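Local coordinates for putative GGDEF domain protein (Pseudomonas aeruginosa, PDB 7E6G) that probably makes the second messenger cyclic di-GMP from two molecules of GTP, with magnesium as its cofactor, at residues A[118-123]-A[234-239]; A[133-138]-A[238-243]; A[225-230]-A[258-263]. One frame throughout, in Å; residues are numbered along the deposited sequence.

Contact 1 (A[118-123]-A[234-239])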
ATOM      1  N   ARG A 118     -32.297  -1.403 -20.725  1.00 45.75           N
ATOM      2  CA  ARG A 118     -32.768  -2.520 -20.046  1.00 44.48           C
ATOM      3  C   ARG A 118     -33.686  -3.316 -20.875  1.00 47.19           C
ATOM      4  O   ARG A 118     -33.737  -4.430 -20.787  1.00 47.33           O
ATOM      5  CB  ARG A 118     -33.232  -2.136 -18.713  1.00 45.40           C
ATOM      6  CG  ARG A 118     -33.920  -3.207 -17.928  1.00 56.66           C
ATOM      7  CD  ARG A 118     -33.081  -4.268 -17.283  1.00 58.38           C
ATOM      8  NE  ARG A 118     -33.848  -5.043 -16.345  1.00 56.59           N
ATOM      9  CZ  ARG A 118     -33.861  -4.790 -15.067  1.00 62.53           C
ATOM     10  NH1 ARG A 118     -33.176  -3.799 -14.611  1.00 65.58           N
ATOM     11  NH2 ARG A 118     -34.541  -5.487 -14.234  1.00 51.22           N
ATOM     12  N   LEU A 119     -34.420  -2.715 -21.722  1.00 44.05           N
ATOM     13  CA  LEU A 119     -35.297  -3.468 -22.612  1.00 46.14           C
ATOM     14  C   LEU A 119     -34.492  -4.339 -23.567  1.00 51.68           C
ATOM     15  O   LEU A 119     -34.866  -5.492 -23.834  1.00 51.59           O
ATOM     16  CB  LEU A 119     -36.213  -2.523 -23.385  1.00 43.15           C
ATOM     17  CG  LEU A 119     -37.588  -2.243 -22.760  1.00 46.89           C
ATOM     18  CD1 LEU A 119     -38.091  -0.883 -23.230  1.00 43.06           C
ATOM     19  CD2 LEU A 119     -38.616  -3.345 -23.049  1.00 42.49           C
ATOM     20  N   ARG A 120     -33.377  -3.812 -24.078  1.00 52.47           N
ATOM     21  CA  ARG A 120     -32.473  -4.627 -24.886  1.00 50.57           C
ATOM     22  C   ARG A 120     -31.977  -5.842 -24.101  1.00 48.39           C
ATOM     23  O   ARG A 120     -32.047  -6.985 -24.583  1.00 52.25           O
ATOM     24  CB  ARG A 120     -31.305  -3.768 -25.377  1.00 46.11           C
ATOM     25  CG  ARG A 120     -30.248  -4.516 -26.161  1.00 55.28           C
ATOM     26  CD  ARG A 120     -29.583  -3.606 -27.205  1.00 63.77           C
ATOM     27  NE  ARG A 120     -29.951  -3.947 -28.587  1.00 65.02           N
ATOM     28  CZ  ARG A 120     -30.111  -3.062 -29.572  1.00 63.65           C
ATOM     29  NH1 ARG A 120     -29.944  -1.765 -29.334  1.00 59.04           N
ATOM     30  NH2 ARG A 120     -30.445  -3.469 -30.796  1.00 59.39           N
ATOM     31  N   GLU A 121     -31.493  -5.627 -22.872  1.00 50.63           N
ATOM     32  CA  GLU A 121     -30.922  -6.784 -22.180  1.00 55.51           C
ATOM     33  C   GLU A 121     -32.003  -7.768 -21.723  1.00 57.12           C
ATOM     34  O   GLU A 121     -31.738  -8.973 -21.623  1.00 63.80           O
ATOM     35  CB  GLU A 121     -30.016  -6.360 -21.018  1.00 51.27           C
ATOM     36  CG  GLU A 121     -30.641  -5.549 -19.927  1.00 56.04           C
ATOM     37  CD  GLU A 121     -29.590  -4.937 -19.003  1.00 65.57           C
ATOM     38  OE1 GLU A 121     -29.793  -4.935 -17.760  1.00 68.87           O
ATOM     39  OE2 GLU A 121     -28.550  -4.466 -19.526  1.00 65.46           O
ATOM     40  N   GLU A 122     -33.237  -7.313 -21.518  1.00 54.01           N
ATOM     41  CA  GLU A 122     -34.287  -8.276 -21.202  1.00 53.22           C
ATOM     42  C   GLU A 122     -34.791  -9.024 -22.439  1.00 50.39           C
ATOM     43  O   GLU A 122     -35.188 -10.187 -22.321  1.00 50.31           O
ATOM     44  CB  GLU A 122     -35.444  -7.585 -20.481  1.00 53.84           C
ATOM     45  CG  GLU A 122     -35.127  -7.194 -19.036  1.00 53.20           C
ATOM     46  CD  GLU A 122     -34.777  -8.383 -18.169  1.00 55.13           C
ATOM     47  OE1 GLU A 122     -35.358  -9.463 -18.405  1.00 55.62           O
ATOM     48  OE2 GLU A 122     -33.939  -8.233 -17.248  1.00 53.61           O
ATOM     49  N   ASN A 123     -34.689  -8.497 -23.598  1.00 49.16           N
ATOM     50  CA  ASN A 123     -35.012  -9.217 -24.737  1.00 46.62           C
ATOM     51  C   ASN A 123     -34.053 -10.237 -24.912  1.00 57.28           C
ATOM     52  O   ASN A 123     -34.433 -11.185 -25.389  1.00 60.53           O
ATOM     53  CB  ASN A 123     -34.909  -8.449 -25.975  1.00 44.25           C
ATOM     54  CG  ASN A 123     -36.169  -8.254 -26.616  1.00 48.83           C
ATOM     55  OD1 ASN A 123     -36.999  -7.978 -26.036  1.00 50.79           O
ATOM     56  ND2 ASN A 123     -36.259  -8.362 -27.800  1.00 49.12           N
ATOM     57  N   GLU A 234     -39.032 -11.441 -31.268  1.00 55.77           N
ATOM     58  CA  GLU A 234     -39.559 -10.128 -31.577  1.00 48.31           C
ATOM     59  C   GLU A 234     -38.662  -9.113 -30.893  1.00 50.21           C
ATOM     60  O   GLU A 234     -38.158  -9.364 -29.792  1.00 49.50           O
ATOM     61  CB  GLU A 234     -40.997 -10.045 -31.099  1.00 45.83           C
ATOM     62  CG  GLU A 234     -41.590  -8.685 -30.943  1.00 50.50           C
ATOM     63  CD  GLU A 234     -42.994  -8.786 -30.351  1.00 50.03           C
ATOM     64  OE1 GLU A 234     -43.968  -8.716 -31.151  1.00 44.65           O
ATOM     65  OE2 GLU A 234     -43.119  -8.948 -29.106  1.00 39.13           O
ATOM     66  N   THR A 235     -38.415  -8.000 -31.568  1.00 47.26           N
ATOM     67  CA  THR A 235     -37.545  -6.980 -31.010  1.00 47.48           C
ATOM     68  C   THR A 235     -38.266  -6.211 -29.907  1.00 48.59           C
ATOM     69  O   THR A 235     -39.500  -6.148 -29.877  1.00 49.65           O
ATOM     70  CB  THR A 235     -37.077  -6.039 -32.110  1.00 47.54           C
ATOM     71  OG1 THR A 235     -35.828  -5.466 -31.717  1.00 60.90           O
ATOM     72  CG2 THR A 235     -38.107  -4.938 -32.359  1.00 39.40           C
ATOM     73  N   TYR A 236     -37.489  -5.640 -28.976  1.00 48.88           N
ATOM     74  CA  TYR A 236     -38.091  -4.883 -27.874  1.00 44.19           C
ATOM     75  C   TYR A 236     -38.902  -3.691 -28.378  1.00 42.06           C
ATOM     76  O   TYR A 236     -39.847  -3.254 -27.708  1.00 44.91           O
ATOM     77  CB  TYR A 236     -37.016  -4.412 -26.880  1.00 48.14           C
ATOM     78  CG  TYR A 236     -36.026  -3.385 -27.422  1.00 53.12           C
ATOM     79  CD1 TYR A 236     -36.340  -2.029 -27.469  1.00 49.23           C
ATOM     80  CD2 TYR A 236     -34.768  -3.778 -27.876  1.00 53.08           C
ATOM     81  CE1 TYR A 236     -35.429  -1.107 -27.968  1.00 53.97           C
ATOM     82  CE2 TYR A 236     -33.861  -2.862 -28.373  1.00 49.64           C
ATOM     83  CZ  TYR A 236     -34.195  -1.536 -28.420  1.00 52.47           C
ATOM     84  OH  TYR A 236     -33.295  -0.627 -28.914  1.00 56.59           O
ATOM     85  N   SER A 237     -38.564  -3.163 -29.556  1.00 39.75           N
ATOM     86  CA  SER A 237     -39.321  -2.043 -30.104  1.00 40.39           C
ATOM     87  C   SER A 237     -40.721  -2.469 -30.530  1.00 39.71           C
ATOM     88  O   SER A 237     -41.677  -1.697 -30.404  1.00 40.41           O
ATOM     89  CB  SER A 237     -38.565  -1.422 -31.279  1.00 40.13           C
ATOM     90  OG  SER A 237     -39.164  -0.212 -31.706  1.00 35.67           O
ATOM     91  N   GLN A 238     -40.866  -3.696 -31.032  1.00 43.38           N
ATOM     92  CA  GLN A 238     -42.187  -4.157 -31.447  1.00 41.49           C
ATOM     93  C   GLN A 238     -43.055  -4.464 -30.234  1.00 39.06           C
ATOM     94  O   GLN A 238     -44.269  -4.209 -30.246  1.00 35.88           O
ATOM     95  CB  GLN A 238     -42.046  -5.367 -32.358  1.00 38.90           C
ATOM     96  CG  GLN A 238     -41.420  -5.022 -33.694  1.00 42.48           C
ATOM     97  CD  GLN A 238     -40.817  -6.228 -34.395  1.00 45.00           C
ATOM     98  OE1 GLN A 238     -40.197  -7.090 -33.763  1.00 43.72           O
ATOM     99  NE2 GLN A 238     -41.003  -6.297 -35.711  1.00 38.79           N
ATOM    100  N   THR A 239     -42.435  -4.973 -29.164  1.00 33.26           N
ATOM    101  CA  THR A 239     -43.107  -5.041 -27.870  1.00 39.45           C
ATOM    102  C   THR A 239     -43.614  -3.671 -27.433  1.00 40.95           C
ATOM    103  O   THR A 239     -44.789  -3.521 -27.065  1.00 42.90           O
ATOM    104  CB  THR A 239     -42.168  -5.597 -26.809  1.00 36.27           C
ATOM    105  OG1 THR A 239     -41.409  -6.678 -27.355  1.00 42.05           O
ATOM    106  CG2 THR A 239     -42.967  -6.076 -25.613  1.00 38.66           C
TER
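The Tyr236 ring turns its edge to the face of the Arg120 guanidinium: CE2 of Tyr236 lies 3.9 Å above the guanidinium plane, over its centre, and the two planes are 82° apart. Seen from the ring, Arg120 CZ lies in plane at the edge, while the backbone N of Arg120 sits over one face. The hydroxyl also comes over the guanidinium face, with Tyr236 OH 3.6 Å from Arg120 NH1. Further along helix 112-128, the Asn123 amide is nearly perpendicular to the same ring, and its OD1 is 3.7 Å from Tyr236 CB. Near the base of the ring, Leu119 CB packs 4.1 Å from Tyr236 CB. With CG between the backbone N and the carbonyl carbon (chi1 66°), the Tyr236 ring is directed toward helix 112-128.

Asn123 supplies the polar link, a weak hydrogen bond from ND2 to Glu234 O at 2.9 Å. Its OD1 is taken up by Tyr133 OH. Ser168 of the second subunit packs on Tyr236, and Glu167 of that subunit on Arg120.

The chemistry is therefore mixed: with the ring edge facing the cation, Arg120 and Tyr236 pack without a cation-pi stack, and Asn123 divides its amide between two partners. Its ND2 ties helix 112-128 to the loop just ahead of helix 236-252 by a bond that is weak, so packing around Tyr236 carries much of the contact.

Contact 2 (A[133-138]-A[238-243]); sequences YVLAML and QTVNRA
Leu135 reaches from strand 134-138 to helix 238-243 and meets three of its residues. At the base, Leu135 CB lies 4.2 Å from Ala243 CB. Of the two branches at the tip, CD1 turns to Leu119 of helix 112-128, while CD2 goes to the helix across the contact: Leu135 CD2 is 3.6 Å from Thr239 CG2. The same Leu135 CD2 touches the backbone N of Val240 and lies 3.7 Å from Val240 CG2.

Met137, two residues on, points to the same side. Its CG is anti to the backbone N (chi1 -161°), and the chain bends at its last torsion, where CE comes 3.7 Å from Val240 CG1; the two side chains cross at about a right angle. At the other end Tyr133 and Thr239 meet tip to tip. Their polar ends have other partners, Asn123 for the tyrosine hydroxyl and His230 for Thr239 OG1, and the Tyr133 ring stacks on His230.

The axes of 134-138 and 238-243 approach to 8.3 Å, their directions 47° apart. This apolar seam of a helix laid on the central sheet belongs to the alpha/beta core of the GGDEF domain, whose strand 134-140 continues to the magnesium-binding Asp139 and Val140.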
ATOM      1  N   TYR A 133     -40.817 -10.810 -20.183  1.00 53.19           N
ATOM      2  CA  TYR A 133     -41.218  -9.687 -19.350  1.00 47.33           C
ATOM      3  C   TYR A 133     -42.566  -9.166 -19.829  1.00 46.06           C
ATOM      4  O   TYR A 133     -43.033  -9.493 -20.925  1.00 41.06           O
ATOM      5  CB  TYR A 133     -40.178  -8.560 -19.382  1.00 41.80           C
ATOM      6  CG  TYR A 133     -39.911  -8.063 -20.778  1.00 38.12           C
ATOM      7  CD1 TYR A 133     -38.913  -8.636 -21.560  1.00 38.97           C
ATOM      8  CD2 TYR A 133     -40.696  -7.061 -21.339  1.00 34.98           C
ATOM      9  CE1 TYR A 133     -38.675  -8.203 -22.851  1.00 39.32           C
ATOM     10  CE2 TYR A 133     -40.463  -6.598 -22.622  1.00 44.03           C
ATOM     11  CZ  TYR A 133     -39.449  -7.182 -23.380  1.00 43.96           C
ATOM     12  OH  TYR A 133     -39.229  -6.738 -24.660  1.00 39.60           O
ATOM     13  N   VAL A 134     -43.201  -8.348 -19.000  1.00 49.14           N
ATOM     14  CA  VAL A 134     -44.387  -7.646 -19.473  1.00 46.82           C
ATOM     15  C   VAL A 134     -44.105  -6.149 -19.461  1.00 35.30           C
ATOM     16  O   VAL A 134     -43.254  -5.647 -18.723  1.00 37.15           O
ATOM     17  CB  VAL A 134     -45.664  -7.993 -18.666  1.00 49.84           C
ATOM     18  CG1 VAL A 134     -45.756  -9.508 -18.427  1.00 50.52           C
ATOM     19  CG2 VAL A 134     -45.727  -7.225 -17.366  1.00 48.72           C
ATOM     20  N   LEU A 135     -44.819  -5.449 -20.323  1.00 38.65           N
ATOM     21  CA  LEU A 135     -44.663  -4.025 -20.557  1.00 37.88           C
ATOM     22  C   LEU A 135     -46.009  -3.364 -20.313  1.00 38.17           C
ATOM     23  O   LEU A 135     -47.016  -3.772 -20.903  1.00 38.45           O
ATOM     24  CB  LEU A 135     -44.210  -3.790 -21.999  1.00 37.39           C
ATOM     25  CG  LEU A 135     -43.078  -2.834 -22.323  1.00 37.07           C
ATOM     26  CD1 LEU A 135     -41.864  -3.153 -21.467  1.00 35.75           C
ATOM     27  CD2 LEU A 135     -42.774  -2.990 -23.800  1.00 35.27           C
ATOM     28  N   ALA A 136     -46.041  -2.357 -19.448  1.00 38.14           N
ATOM     29  CA  ALA A 136     -47.254  -1.575 -19.213  1.00 33.49           C
ATOM     30  C   ALA A 136     -46.952  -0.111 -19.513  1.00 27.39           C
ATOM     31  O   ALA A 136     -46.040   0.465 -18.930  1.00 30.73           O
ATOM     32  CB  ALA A 136     -47.747  -1.764 -17.777  1.00 27.94           C
ATOM     33  N   MET A 137     -47.678   0.483 -20.445  1.00 28.15           N
ATOM     34  CA  MET A 137     -47.475   1.880 -20.801  1.00 29.56           C
ATOM     35  C   MET A 137     -48.669   2.698 -20.321  1.00 31.96           C
ATOM     36  O   MET A 137     -49.815   2.432 -20.692  1.00 30.94           O
ATOM     37  CB  MET A 137     -47.261   2.056 -22.303  1.00 31.28           C
ATOM     38  CG  MET A 137     -46.604   3.398 -22.661  1.00 32.69           C
ATOM     39  SD  MET A 137     -46.402   3.585 -24.441  1.00 35.62           S
ATOM     40  CE  MET A 137     -44.929   2.583 -24.723  1.00 34.20           C
ATOM     41  N   LEU A 138     -48.385   3.707 -19.529  1.00 32.82           N
ATOM     42  CA  LEU A 138     -49.358   4.456 -18.763  1.00 30.68           C
ATOM     43  C   LEU A 138     -49.319   5.901 -19.243  1.00 30.03           C
ATOM     44  O   LEU A 138     -48.246   6.454 -19.449  1.00 33.73           O
ATOM     45  CB  LEU A 138     -48.998   4.328 -17.278  1.00 28.18           C
ATOM     46  CG  LEU A 138     -49.945   4.684 -16.144  1.00 41.35           C
ATOM     47  CD1 LEU A 138     -50.071   3.520 -15.180  1.00 31.14           C
ATOM     48  CD2 LEU A 138     -49.416   5.930 -15.430  1.00 40.92           C
ATOM     49  N   GLN A 238     -40.866  -3.696 -31.032  1.00 43.38           N
ATOM     50  CA  GLN A 238     -42.187  -4.157 -31.447  1.00 41.49           C
ATOM     51  C   GLN A 238     -43.055  -4.464 -30.234  1.00 39.06           C
ATOM     52  O   GLN A 238     -44.269  -4.209 -30.246  1.00 35.88           O
ATOM     53  CB  GLN A 238     -42.046  -5.367 -32.358  1.00 38.90           C
ATOM     54  CG  GLN A 238     -41.420  -5.022 -33.694  1.00 42.48           C
ATOM     55  CD  GLN A 238     -40.817  -6.228 -34.395  1.00 45.00           C
ATOM     56  OE1 GLN A 238     -40.197  -7.090 -33.763  1.00 43.72           O
ATOM     57  NE2 GLN A 238     -41.003  -6.297 -35.711  1.00 38.79           N
ATOM     58  N   THR A 239     -42.435  -4.973 -29.164  1.00 33.26           N
ATOM     59  CA  THR A 239     -43.107  -5.041 -27.870  1.00 39.45           C
ATOM     60  C   THR A 239     -43.614  -3.671 -27.433  1.00 40.95           C
ATOM     61  O   THR A 239     -44.789  -3.521 -27.065  1.00 42.90           O
ATOM     62  CB  THR A 239     -42.168  -5.597 -26.809  1.00 36.27           C
ATOM     63  OG1 THR A 239     -41.409  -6.678 -27.355  1.00 42.05           O
ATOM     64  CG2 THR A 239     -42.967  -6.076 -25.613  1.00 38.66           C
ATOM     65  N   VAL A 240     -42.724  -2.670 -27.412  1.00 35.08           N
ATOM     66  CA  VAL A 240     -43.151  -1.328 -27.029  1.00 36.97           C
ATOM     67  C   VAL A 240     -44.311  -0.873 -27.907  1.00 38.19           C
ATOM     68  O   VAL A 240     -45.315  -0.354 -27.406  1.00 42.77           O
ATOM     69  CB  VAL A 240     -41.972  -0.340 -27.081  1.00 37.83           C
ATOM     70  CG1 VAL A 240     -42.479   1.088 -27.003  1.00 29.14           C
ATOM     71  CG2 VAL A 240     -40.992  -0.624 -25.942  1.00 38.68           C
ATOM     72  N   ASN A 241     -44.213  -1.099 -29.220  1.00 36.32           N
ATOM     73  CA  ASN A 241     -45.274  -0.673 -30.129  1.00 37.37           C
ATOM     74  C   ASN A 241     -46.608  -1.320 -29.776  1.00 39.28           C
ATOM     75  O   ASN A 241     -47.658  -0.672 -29.844  1.00 38.64           O
ATOM     76  CB  ASN A 241     -44.885  -0.992 -31.572  1.00 37.54           C
ATOM     77  CG  ASN A 241     -43.961   0.056 -32.173  1.00 42.42           C
ATOM     78  OD1 ASN A 241     -43.480   0.965 -31.480  1.00 42.26           O
ATOM     79  ND2 ASN A 241     -43.701  -0.068 -33.466  1.00 45.61           N
ATOM     80  N   ARG A 242     -46.598  -2.598 -29.391  1.00 44.72           N
ATOM     81  CA  ARG A 242     -47.872  -3.239 -29.075  1.00 41.93           C
ATOM     82  C   ARG A 242     -48.444  -2.710 -27.765  1.00 42.30           C
ATOM     83  O   ARG A 242     -49.660  -2.483 -27.659  1.00 43.05           O
ATOM     84  CB  ARG A 242     -47.728  -4.753 -29.024  1.00 37.90           C
ATOM     85  CG  ARG A 242     -49.075  -5.473 -29.185  1.00 48.23           C
ATOM     86  CD  ARG A 242     -49.005  -6.924 -28.734  1.00 46.05           C
ATOM     87  NE  ARG A 242     -47.627  -7.393 -28.799  1.00 44.76           N
ATOM     88  CZ  ARG A 242     -46.997  -7.746 -29.924  1.00 50.68           C
ATOM     89  NH1 ARG A 242     -47.609  -7.714 -31.109  1.00 43.95           N
ATOM     90  NH2 ARG A 242     -45.736  -8.137 -29.847  1.00 52.09           N
ATOM     91  N   ALA A 243     -47.588  -2.507 -26.758  1.00 39.48           N
ATOM     92  CA  ALA A 243     -48.055  -1.877 -25.525  1.00 39.61           C
ATOM     93  C   ALA A 243     -48.673  -0.515 -25.819  1.00 39.72           C
ATOM     94  O   ALA A 243     -49.716  -0.147 -25.261  1.00 41.40           O
ATOM     95  CB  ALA A 243     -46.896  -1.741 -24.539  1.00 40.58           C
TER

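Contact 3 (A[225-230]-A[258-263])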
ATOM      1  N   VAL A 225     -53.879   2.831 -19.493  1.00 34.57           N
ATOM      2  CA  VAL A 225     -52.689   1.986 -19.572  1.00 35.30           C
ATOM      3  C   VAL A 225     -52.930   0.825 -20.524  1.00 36.26           C
ATOM      4  O   VAL A 225     -53.986   0.189 -20.506  1.00 40.32           O
ATOM      5  CB  VAL A 225     -52.224   1.509 -18.177  1.00 34.65           C
ATOM      6  CG1 VAL A 225     -53.365   1.003 -17.384  1.00 34.12           C
ATOM      7  CG2 VAL A 225     -51.108   0.441 -18.304  1.00 33.14           C
ATOM      8  N   GLY A 226     -51.950   0.574 -21.380  1.00 40.24           N
ATOM      9  CA  GLY A 226     -51.963  -0.567 -22.286  1.00 38.92           C
ATOM     10  C   GLY A 226     -50.846  -1.509 -21.867  1.00 37.54           C
ATOM     11  O   GLY A 226     -49.725  -1.066 -21.611  1.00 34.67           O
ATOM     12  N   VAL A 227     -51.158  -2.796 -21.753  1.00 34.72           N
ATOM     13  CA  VAL A 227     -50.141  -3.740 -21.308  1.00 40.30           C
ATOM     14  C   VAL A 227     -50.058  -4.916 -22.279  1.00 43.43           C
ATOM     15  O   VAL A 227     -51.071  -5.342 -22.850  1.00 46.08           O
ATOM     16  CB  VAL A 227     -50.376  -4.187 -19.844  1.00 34.44           C
ATOM     17  CG1 VAL A 227     -51.813  -4.563 -19.614  1.00 44.12           C
ATOM     18  CG2 VAL A 227     -49.433  -5.286 -19.443  1.00 42.42           C
ATOM     19  N   THR A 228     -48.823  -5.376 -22.521  1.00 34.94           N
ATOM     20  CA  THR A 228     -48.550  -6.566 -23.312  1.00 42.20           C
ATOM     21  C   THR A 228     -47.480  -7.420 -22.659  1.00 41.89           C
ATOM     22  O   THR A 228     -46.753  -6.994 -21.760  1.00 37.41           O
ATOM     23  CB  THR A 228     -48.060  -6.265 -24.732  1.00 45.07           C
ATOM     24  OG1 THR A 228     -48.195  -7.456 -25.517  1.00 51.37           O
ATOM     25  CG2 THR A 228     -46.585  -5.886 -24.725  1.00 40.84           C
ATOM     26  N   GLU A 229     -47.381  -8.640 -23.165  1.00 48.15           N
ATOM     27  CA  GLU A 229     -46.291  -9.545 -22.850  1.00 49.94           C
ATOM     28  C   GLU A 229     -45.292  -9.578 -23.996  1.00 48.77           C
ATOM     29  O   GLU A 229     -45.654  -9.473 -25.173  1.00 45.10           O
ATOM     30  CB  GLU A 229     -46.800 -10.956 -22.608  1.00 45.06           C
ATOM     31  CG  GLU A 229     -45.814 -11.823 -21.901  1.00 54.81           C
ATOM     32  CD  GLU A 229     -46.377 -13.193 -21.659  1.00 68.57           C
ATOM     33  OE1 GLU A 229     -45.611 -14.087 -21.232  1.00 77.10           O
ATOM     34  OE2 GLU A 229     -47.601 -13.360 -21.859  1.00 66.08           O
ATOM     35  N   HIS A 230     -44.028  -9.731 -23.651  1.00 41.94           N
ATOM     36  CA  HIS A 230     -43.038  -9.872 -24.698  1.00 48.46           C
ATOM     37  C   HIS A 230     -43.180 -11.225 -25.395  1.00 52.22           C
ATOM     38  O   HIS A 230     -43.087 -12.276 -24.752  1.00 51.53           O
ATOM     39  CB  HIS A 230     -41.635  -9.730 -24.148  1.00 45.68           C
ATOM     40  CG  HIS A 230     -40.606 -10.062 -25.168  1.00 48.25           C
ATOM     41  ND1 HIS A 230     -40.488  -9.350 -26.341  1.00 47.51           N
ATOM     42  CD2 HIS A 230     -39.711 -11.071 -25.242  1.00 46.29           C
ATOM     43  CE1 HIS A 230     -39.531  -9.882 -27.077  1.00 48.25           C
ATOM     44  NE2 HIS A 230     -39.042 -10.927 -26.433  1.00 48.87           N
ATOM     45  N   CYS A 258     -57.676  -0.015 -18.758  1.00 44.02           N
ATOM     46  CA  CYS A 258     -56.420  -0.746 -18.898  1.00 39.91           C
ATOM     47  C   CYS A 258     -56.692  -1.926 -19.820  1.00 43.02           C
ATOM     48  O   CYS A 258     -57.337  -2.898 -19.411  1.00 48.14           O
ATOM     49  CB  CYS A 258     -55.902  -1.202 -17.544  1.00 40.76           C
ATOM     50  SG  CYS A 258     -54.530  -2.343 -17.647  1.00 45.05           S
ATOM     51  N   VAL A 259     -56.222  -1.850 -21.060  1.00 38.30           N
ATOM     52  CA  VAL A 259     -56.488  -2.912 -22.020  1.00 43.85           C
ATOM     53  C   VAL A 259     -55.229  -3.749 -22.221  1.00 40.24           C
ATOM     54  O   VAL A 259     -54.105  -3.231 -22.261  1.00 34.97           O
ATOM     55  CB  VAL A 259     -57.021  -2.368 -23.356  1.00 36.56           C
ATOM     56  CG1 VAL A 259     -58.030  -1.294 -23.111  1.00 36.87           C
ATOM     57  CG2 VAL A 259     -55.908  -1.904 -24.220  1.00 41.49           C
ATOM     58  N   PHE A 260     -55.429  -5.061 -22.291  1.00 45.85           N
ATOM     59  CA  PHE A 260     -54.409  -6.040 -22.620  1.00 44.81           C
ATOM     60  C   PHE A 260     -54.504  -6.377 -24.103  1.00 47.70           C
ATOM     61  O   PHE A 260     -55.582  -6.329 -24.703  1.00 46.67           O
ATOM     62  CB  PHE A 260     -54.569  -7.308 -21.772  1.00 37.18           C
ATOM     63  CG  PHE A 260     -54.311  -7.096 -20.296  1.00 41.82           C
ATOM     64  CD1 PHE A 260     -55.230  -6.406 -19.504  1.00 46.08           C
ATOM     65  CD2 PHE A 260     -53.155  -7.586 -19.697  1.00 40.33           C
ATOM     66  CE1 PHE A 260     -54.996  -6.202 -18.142  1.00 39.72           C
ATOM     67  CE2 PHE A 260     -52.915  -7.398 -18.340  1.00 40.14           C
ATOM     68  CZ  PHE A 260     -53.835  -6.700 -17.562  1.00 44.83           C
ATOM     69  N   ALA A 261     -53.349  -6.667 -24.701  1.00 59.66           N
ATOM     70  CA  ALA A 261     -53.248  -7.215 -26.048  1.00 60.83           C
ATOM     71  C   ALA A 261     -52.785  -8.667 -25.960  1.00 71.11           C
ATOM     72  O   ALA A 261     -51.846  -8.978 -25.216  1.00 72.07           O
ATOM     73  CB  ALA A 261     -52.264  -6.400 -26.896  1.00 47.45           C
ATOM     74  N   ALA A 262     -53.448  -9.558 -26.702  1.00 74.46           N
ATOM     75  CA  ALA A 262     -53.034 -10.958 -26.813  1.00 79.68           C
ATOM     76  C   ALA A 262     -52.751 -11.290 -28.280  1.00 93.21           C
ATOM     77  O   ALA A 262     -52.682 -10.394 -29.135  1.00 90.45           O
ATOM     78  CB  ALA A 262     -54.085 -11.906 -26.227  1.00 87.78           C
ATOM     79  N   LEU A 263     -52.583 -12.583 -28.565  1.00 96.19           N
ATOM     80  CA  LEU A 263     -52.261 -13.066 -29.911  1.00 96.75           C
ATOM     81  C   LEU A 263     -53.248 -14.148 -30.332  1.00108.15           C
ATOM     82  O   LEU A 263     -53.164 -15.293 -29.851  1.00112.88           O
ATOM     83  CB  LEU A 263     -50.827 -13.594 -29.985  1.00 89.70           C
ATOM     84  CG  LEU A 263     -50.226 -13.994 -31.347  1.00 93.52           C
ATOM     85  CD1 LEU A 263     -50.451 -15.478 -31.684  1.00105.25           C
ATOM     86  CD2 LEU A 263     -50.722 -13.097 -32.484  1.00 87.33           C
TER
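Val227 and Phe260 lie side by side and point the same way, to one face of the sheet, and the valine is set against the flat of the phenylalanine. Val227 CG1 sits over the centre of the ring, 3.3 Å from its centroid and 15° off the ring normal, a CH-pi contact. The valine holds that methyl between its backbone N and carbonyl carbon (chi1 47°), which places it over the ring. The same methyl is 4.0 Å from Cys258 SG. Val225, on the same face, packs its CG1 against CB and SG of Cys258. Val259 points to the opposite face, beside Gly226, which has no side chain to offer there.

Beneath these side chains the backbones pair as parallel strands, Val225 with Cys258, Gly226 with Val259 and Val227 with Phe260. Val259 straddles Gly226: its N donates to Val225 O at 3.1 Å, and its O accepts from Val227 N at 3.0 Å. Ala261 N extends the pattern to Val227 O at 3.2 Å. Close CA-H...O approaches fill the intervals, such as Gly226 CA to Val259 O at 3.4 Å. The axes of 225-229 and 258-260 make an angle of 23°.

Strand 258-260 is an outermost strand of the sheet within this chain, and it is joined to strand 223-229 by helix 236-252 as a beta-alpha-beta crossover. That helix covers the Val259 face, with Ala246 and Ala250 against the valine. On the other face, helix 193-208 brings Leu200 to Val227, Leu193 to Phe260 and Arg204 to Val225 and Cys258. Strand 134-140 borders strand 223-229 on its far edge, antiparallel to it.

Overall arrangement
From the N terminus, segment 118-123 on helix 112-128 comes first and segment 133-138, at strand 134-140, next; each pairs with helix 236-252, or the loop before it, about a hundred residues later. Contact 1 closes its loop at the start of that helix and contact 2 immediately after, the two sharing Gln238 and Thr239. Contact 3 opens later, at 225-230, and closes beyond the helix at 258-263, so it crosses the other two. Contacts 2 and 3 meet in the sheet, where strands 134-140 and 223-229 are neighbours, and contacts 1 and 2 both touch the second subunit. Together they tie helices 112-128 and 236-252 to strands 134-140, 223-229 and 258-260 of the central sheet.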